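Local coordinates for protein acetyltransferase (Vibrio fischeri, PDB 3JVN) that probably transfers acyl groups, such as acetyl, to an acceptor as a member of the GNAT family of acetyltransferases, at residues A48-D53 with F70-F75; Y59-E62 with I67-F70; F75-L78 with K84-M87. One frame throughout, in Å; residues are numbered along the deposited sequence.

Following the chain from the N terminus, the first element in these contacts is helix 47-52, which sends a tyrosine onto strand 67-79; this contact, interaction 1, closes the longest loop. Inside that loop lies interaction 2, where strand 56-62 turns back on the start of strand 67-79, so the hairpin nests within the helix-to-strand contact. The two share Phe70 and touch where the Ile71 N probably bonds to the Tyr59 O. Interaction 3 opens on Phe75, where interaction 1 ends, and pairs the far end of strand 67-79 with strand 86-96. Its centre is about 28 Å from that of interaction 2, across the middle of the chain. Strand 67-79 is thus common to all three contacts.

Interaction 1 (A48-D53 with F70-F75); sequences ARYLDD and FITGHF
Tyr50 lies across Thr72 and Gly73, and its side chain makes the contact between residues 48-53 and 70-75. Its CB leaves helix 47-52 toward the strand, and CG stands anti to the backbone N (chi1 -167°), which carries the ring across the gap of about 10 Å between the helix and strand axes. CD1 then comes within 3.7 Å of the Thr72 OG1, and CE1 lies closest to that hydroxyl oxygen. CZ is still 3.5 Å from the Thr72 OG1, so the ring and the threonine pass each other obliquely; the hydroxyl itself has a weak hydrogen bond to the Met57 O. At the tip, the Tyr50 OH lies beside the backbone of Gly73, 3.2 Å from the Gly73 C, and 3.8 Å from the His74 CB.

The polar partner of the tyrosine hydroxyl is Asp92 on strand 86-96, whose OD1 is hydrogen-bonded to both the Tyr50 OH and the His74 ND1. One carboxylate oxygen of Asp92 therefore links the helix residue to the strand residue, and would tend to fix the rotation of the imidazole as well. His74 also packs on Ser80 of the second subunit. Tyr50 thus pins helix 47-52 to one face of the GNAT sheet, while Ile71 and Phe75 of the same strand pack against helix 105-118.

Interaction 2 (Y59-E62 with I67-F70); sequences YVAE and IIGF
A classic beta bulge, in which Ile68 and Gly69 both face Ala61, marks the hairpin made by strands 56-62 and 67-79 of the GNAT sheet. Two backbone hydrogen bonds meet at Ala61. The Ala61 N donates to the Gly69 O over 2.7 Å, approaching from above the carbonyl plane, 47° out of it. In return the Ile68 N donates to the Ala61 O at 2.9 Å, arriving almost in line with the C=O bond. The bulge is flanked by two antiparallel non-hydrogen-bonded pairs, Val60 with Phe70, whose CA atoms are 4.0 Å apart, and Glu62 with Ile67.

Val60, Glu62, Ile67 and Phe70 point to one face of the sheet. The Val60 CB meets the CG2 branch of Ile67 at 3.6 Å, while the Val60 CG1 rests against the Phe70 CB at the same 3.6 Å. The CG of Phe70 sits over its own backbone, flanked by N and C (chi1 70°), which carries the ring away from strand 56-62, and it packs on Leu19 and Met20 of helix 13-30. On the other face the Ile68 CD1 folds back over the Ala61 CB, 3.4 Å away. Val105 of helix 105-118 covers both of these side chains there.

The charged end of Glu62 is taken up by a salt bridge from its OE2 to Arg6 on strand 4-7. Across the hairpin itself, the polar atoms that pair are those of the backbone, and the side chains meet as hydrocarbon. The two backbone bonds at Ala61 hold the strands together across the bulge, while the apolar side chains pack toward helix 13-30 on one face and helix 105-118 on the other.

Interaction 3 (F75-L78 with K84-M87); sequences FCEL and KLVM
Residues 75-78 and 84-87 run antiparallel, their end-to-end directions 147° apart, with Leu78 and Val86 facing each other as a hydrogen-bonded pair. The Leu78 N donates to the Val86 O at 3.2 Å, in the carbonyl plane, and the Val86 N answers to the Leu78 O at 3.3 Å. One step away, Glu77 and Met87 form a non-hydrogen-bonded pair.

Met87, present as selenomethionine, supplies the main side-chain contact. Its chain leaves with CG anti to the backbone N (chi1 178°) and then bends twice, bringing CE over one face of the Phe75 ring, 4.0 Å from the centroid and shifted toward the rim. The selenium lies obliquely to that ring. On the same side of the sheet as Met87, the extended Glu77 chain runs across the face, its OE1 3.8 Å from the Leu85 CB. Tyr120 also meets the Phe75 ring.

Glu77 and Leu78 additionally pair in an antiparallel ladder with a strand of the second subunit, so the sheet continues across the interface. The arrangement is a beta hairpin of the GNAT sheet with a Met-aromatic contact between its strands, in which the methyl makes the CH-pi approach.

Interaction 1 (A48-D53 with F70-F75)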
# COMPACT_ATOMS: atom_id res chain seq x y z
N ALA A 48 21.94 4.84 -12.41
CA ALA A 48 23.03 3.88 -12.21
C ALA A 48 22.89 3.25 -10.82
O ALA A 48 22.83 2.02 -10.69
CB ALA A 48 24.37 4.57 -12.34
N ARG A 49 22.84 4.09 -9.79
CA ARG A 49 22.68 3.63 -8.41
C ARG A 49 21.40 2.81 -8.33
O ARG A 49 21.31 1.80 -7.62
CB ARG A 49 22.54 4.83 -7.45
CG ARG A 49 23.84 5.49 -7.03
CD ARG A 49 23.53 6.57 -6.02
NE ARG A 49 24.72 7.12 -5.38
CZ ARG A 49 24.70 7.97 -4.35
NH1 ARG A 49 25.83 8.42 -3.83
NH2 ARG A 49 23.53 8.37 -3.84
N TYR A 50 20.38 3.28 -9.06
CA TYR A 50 19.09 2.62 -9.11
C TYR A 50 19.26 1.21 -9.64
O TYR A 50 18.76 0.25 -9.06
CB TYR A 50 18.15 3.39 -10.04
CG TYR A 50 16.70 2.96 -9.93
CD1 TYR A 50 16.23 1.79 -10.54
CD2 TYR A 50 15.79 3.73 -9.18
CE1 TYR A 50 14.90 1.39 -10.41
CE2 TYR A 50 14.47 3.33 -9.03
CZ TYR A 50 14.03 2.17 -9.65
OH TYR A 50 12.71 1.80 -9.51
N LEU A 51 19.98 1.09 -10.74
CA LEU A 51 20.21 -0.20 -11.35
C LEU A 51 20.97 -1.14 -10.41
O LEU A 51 20.71 -2.34 -10.36
CB LEU A 51 20.97 0.01 -12.65
CG LEU A 51 20.99 -1.10 -13.70
CD1 LEU A 51 21.78 -0.57 -14.89
CD2 LEU A 51 21.62 -2.39 -13.17
N ASP A 52 21.91 -0.58 -9.64
CA ASP A 52 22.74 -1.35 -8.71
C ASP A 52 22.04 -1.76 -7.42
O ASP A 52 22.49 -2.67 -6.71
CB ASP A 52 24.01 -0.55 -8.38
CG ASP A 52 24.97 -1.30 -7.46
OD1 ASP A 52 25.35 -2.44 -7.81
OD2 ASP A 52 25.35 -0.74 -6.41
N ASP A 53 20.94 -1.08 -7.10
CA ASP A 53 20.19 -1.36 -5.88
C ASP A 53 19.58 -2.76 -5.95
O ASP A 53 18.87 -3.09 -6.90
CB ASP A 53 19.11 -0.29 -5.69
CG ASP A 53 18.60 -0.23 -4.26
OD1 ASP A 53 17.70 -1.02 -3.90
OD2 ASP A 53 19.11 0.62 -3.49
N PHE A 70 12.14 1.02 -21.93
CA PHE A 70 12.53 0.50 -20.63
C PHE A 70 11.39 0.74 -19.63
O PHE A 70 10.47 1.53 -19.88
CB PHE A 70 13.82 1.17 -20.13
CG PHE A 70 13.65 2.61 -19.75
CD1 PHE A 70 13.61 3.61 -20.72
CD2 PHE A 70 13.46 2.96 -18.41
CE1 PHE A 70 13.37 4.94 -20.36
CE2 PHE A 70 13.22 4.28 -18.05
CZ PHE A 70 13.17 5.27 -19.02
N ILE A 71 11.46 0.05 -18.51
CA ILE A 71 10.46 0.19 -17.46
C ILE A 71 11.28 0.10 -16.18
O ILE A 71 12.32 -0.57 -16.15
CB ILE A 71 9.36 -0.92 -17.52
CG1 ILE A 71 8.29 -0.65 -16.44
CG2 ILE A 71 9.98 -2.30 -17.41
CD1 ILE A 71 7.06 -1.52 -16.55
N THR A 72 10.81 0.77 -15.13
CA THR A 72 11.54 0.81 -13.87
C THR A 72 10.63 0.59 -12.66
O THR A 72 9.56 1.19 -12.58
CB THR A 72 12.31 2.17 -13.74
OG1 THR A 72 13.57 1.97 -13.09
CG2 THR A 72 11.50 3.18 -12.96
N GLY A 73 11.05 -0.27 -11.73
CA GLY A 73 10.24 -0.54 -10.55
C GLY A 73 11.07 -0.95 -9.34
O GLY A 73 12.21 -1.40 -9.51
N HIS A 74 10.53 -0.80 -8.12
CA HIS A 74 11.28 -1.19 -6.92
C HIS A 74 10.44 -1.89 -5.85
O HIS A 74 9.26 -1.59 -5.69
CB HIS A 74 11.98 0.02 -6.29
CG HIS A 74 11.07 0.98 -5.57
ND1 HIS A 74 10.25 1.87 -6.23
CD2 HIS A 74 10.90 1.22 -4.25
CE1 HIS A 74 9.61 2.62 -5.35
NE2 HIS A 74 9.99 2.25 -4.14
N PHE A 75 11.06 -2.82 -5.13
CA PHE A 75 10.37 -3.54 -4.05
C PHE A 75 10.29 -2.60 -2.84
O PHE A 75 11.17 -1.75 -2.64
CB PHE A 75 11.13 -4.81 -3.64
CG PHE A 75 11.06 -5.93 -4.64
CD1 PHE A 75 9.82 -6.41 -5.07
CD2 PHE A 75 12.23 -6.49 -5.18
CE1 PHE A 75 9.73 -7.44 -6.00
CE2 PHE A 75 12.16 -7.52 -6.12
CZ PHE A 75 10.90 -8.00 -6.54

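Interaction 2 (Y59-E62 with I67-F70)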
# COMPACT_ATOMS: atom_id res chain seq x y z
N TYR A 59 13.97 -3.08 -16.73
CA TYR A 59 13.98 -3.92 -17.91
C TYR A 59 13.94 -3.03 -19.14
O TYR A 59 13.39 -1.93 -19.11
CB TYR A 59 12.79 -4.86 -17.91
CG TYR A 59 12.81 -5.80 -16.73
CD1 TYR A 59 13.67 -6.91 -16.71
CD2 TYR A 59 11.99 -5.58 -15.64
CE1 TYR A 59 13.69 -7.78 -15.63
CE2 TYR A 59 12.00 -6.44 -14.56
CZ TYR A 59 12.84 -7.54 -14.55
OH TYR A 59 12.83 -8.40 -13.48
N VAL A 60 14.56 -3.51 -20.22
CA VAL A 60 14.60 -2.77 -21.48
C VAL A 60 14.08 -3.61 -22.65
O VAL A 60 14.13 -4.85 -22.62
CB VAL A 60 16.05 -2.29 -21.82
CG1 VAL A 60 16.47 -1.17 -20.86
CG2 VAL A 60 17.03 -3.46 -21.74
N ALA A 61 13.57 -2.93 -23.67
CA ALA A 61 13.06 -3.56 -24.88
C ALA A 61 14.11 -3.28 -25.97
O ALA A 61 14.36 -2.12 -26.31
CB ALA A 61 11.72 -2.95 -25.27
N GLU A 62 14.73 -4.33 -26.49
CA GLU A 62 15.76 -4.19 -27.51
C GLU A 62 15.22 -4.70 -28.84
O GLU A 62 14.82 -5.86 -28.95
CB GLU A 62 17.03 -4.98 -27.11
CG GLU A 62 18.36 -4.24 -27.32
CD GLU A 62 19.55 -4.99 -26.72
OE1 GLU A 62 20.67 -4.42 -26.70
OE2 GLU A 62 19.38 -6.14 -26.28
N ILE A 67 18.18 -0.01 -27.77
CA ILE A 67 17.15 -0.03 -26.74
C ILE A 67 16.06 0.97 -27.10
O ILE A 67 16.30 2.18 -27.10
CB ILE A 67 17.73 0.32 -25.37
CG1 ILE A 67 18.87 -0.65 -25.05
CG2 ILE A 67 16.64 0.26 -24.32
CD1 ILE A 67 19.67 -0.29 -23.82
N ILE A 68 14.86 0.47 -27.41
CA ILE A 68 13.76 1.35 -27.78
C ILE A 68 12.75 1.54 -26.65
O ILE A 68 11.69 2.14 -26.85
CB ILE A 68 13.02 0.83 -29.06
CG1 ILE A 68 12.75 -0.68 -28.97
CG2 ILE A 68 13.85 1.16 -30.30
CD1 ILE A 68 11.55 -1.05 -28.13
N GLY A 69 13.09 1.05 -25.47
CA GLY A 69 12.19 1.20 -24.34
C GLY A 69 12.71 0.59 -23.05
O GLY A 69 13.61 -0.25 -23.06
N PHE A 70 12.14 1.02 -21.93
CA PHE A 70 12.53 0.50 -20.63
C PHE A 70 11.39 0.74 -19.63
O PHE A 70 10.47 1.53 -19.88
CB PHE A 70 13.82 1.17 -20.13
CG PHE A 70 13.65 2.61 -19.75
CD1 PHE A 70 13.61 3.61 -20.72
CD2 PHE A 70 13.46 2.96 -18.41
CE1 PHE A 70 13.37 4.94 -20.36
CE2 PHE A 70 13.22 4.28 -18.05
CZ PHE A 70 13.17 5.27 -19.02

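Interaction 3 (F75-L78 with K84-M87)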
# COMPACT_ATOMS: atom_id res chain seq x y z
N PHE A 75 11.06 -2.82 -5.13
CA PHE A 75 10.37 -3.54 -4.05
C PHE A 75 10.29 -2.60 -2.84
O PHE A 75 11.17 -1.75 -2.64
CB PHE A 75 11.13 -4.81 -3.64
CG PHE A 75 11.06 -5.93 -4.64
CD1 PHE A 75 9.82 -6.41 -5.07
CD2 PHE A 75 12.23 -6.49 -5.18
CE1 PHE A 75 9.73 -7.44 -6.00
CE2 PHE A 75 12.16 -7.52 -6.12
CZ PHE A 75 10.90 -8.00 -6.54
N CYS A 76 9.23 -2.74 -2.05
CA CYS A 76 9.08 -1.94 -0.85
C CYS A 76 8.34 -2.74 0.20
O CYS A 76 7.73 -3.77 -0.09
CB CYS A 76 8.35 -0.62 -1.13
SG CYS A 76 7.30 -0.60 -2.59
N GLU A 77 8.43 -2.28 1.44
CA GLU A 77 7.80 -2.99 2.53
C GLU A 77 6.96 -2.10 3.42
O GLU A 77 7.43 -1.07 3.91
CB GLU A 77 8.86 -3.65 3.40
CG GLU A 77 9.44 -4.94 2.89
CD GLU A 77 10.43 -5.51 3.89
OE1 GLU A 77 10.55 -6.75 3.98
OE2 GLU A 77 11.07 -4.69 4.58
N LEU A 78 5.72 -2.53 3.63
CA LEU A 78 4.81 -1.83 4.51
C LEU A 78 5.21 -2.33 5.90
O LEU A 78 4.95 -3.48 6.27
CB LEU A 78 3.38 -2.21 4.19
CG LEU A 78 2.32 -1.64 5.12
CD1 LEU A 78 2.21 -0.14 4.91
CD2 LEU A 78 0.98 -2.32 4.85
N LYS A 84 4.04 -8.23 10.84
CA LYS A 84 5.23 -8.53 10.07
C LYS A 84 5.15 -7.71 8.78
O LYS A 84 4.07 -7.37 8.30
CB LYS A 84 5.29 -10.03 9.75
CG LYS A 84 6.45 -10.76 10.44
CD LYS A 84 6.14 -11.14 11.89
CE LYS A 84 7.39 -11.02 12.78
NZ LYS A 84 8.62 -11.71 12.24
N LEU A 85 6.31 -7.38 8.23
CA LEU A 85 6.39 -6.60 7.01
C LEU A 85 5.65 -7.30 5.86
O LEU A 85 5.70 -8.52 5.73
CB LEU A 85 7.86 -6.38 6.65
CG LEU A 85 8.79 -6.11 7.83
CD1 LEU A 85 8.17 -5.05 8.74
CD2 LEU A 85 9.04 -7.39 8.61
N VAL A 86 4.94 -6.52 5.05
CA VAL A 86 4.18 -7.04 3.91
C VAL A 86 4.96 -6.66 2.67
O VAL A 86 5.34 -5.51 2.49
CB VAL A 86 2.79 -6.38 3.81
CG1 VAL A 86 1.94 -7.08 2.77
CG2 VAL A 86 2.11 -6.39 5.16
N MSE A 87 5.22 -7.62 1.80
CA MSE A 87 5.97 -7.31 0.60
C MSE A 87 5.12 -6.63 -0.46
O MSE A 87 4.08 -7.15 -0.88
CB MSE A 87 6.60 -8.58 0.01
CG MSE A 87 7.37 -8.33 -1.30
SE MSE A 87 9.04 -7.34 -1.09
CE MSE A 87 10.21 -8.57 -2.00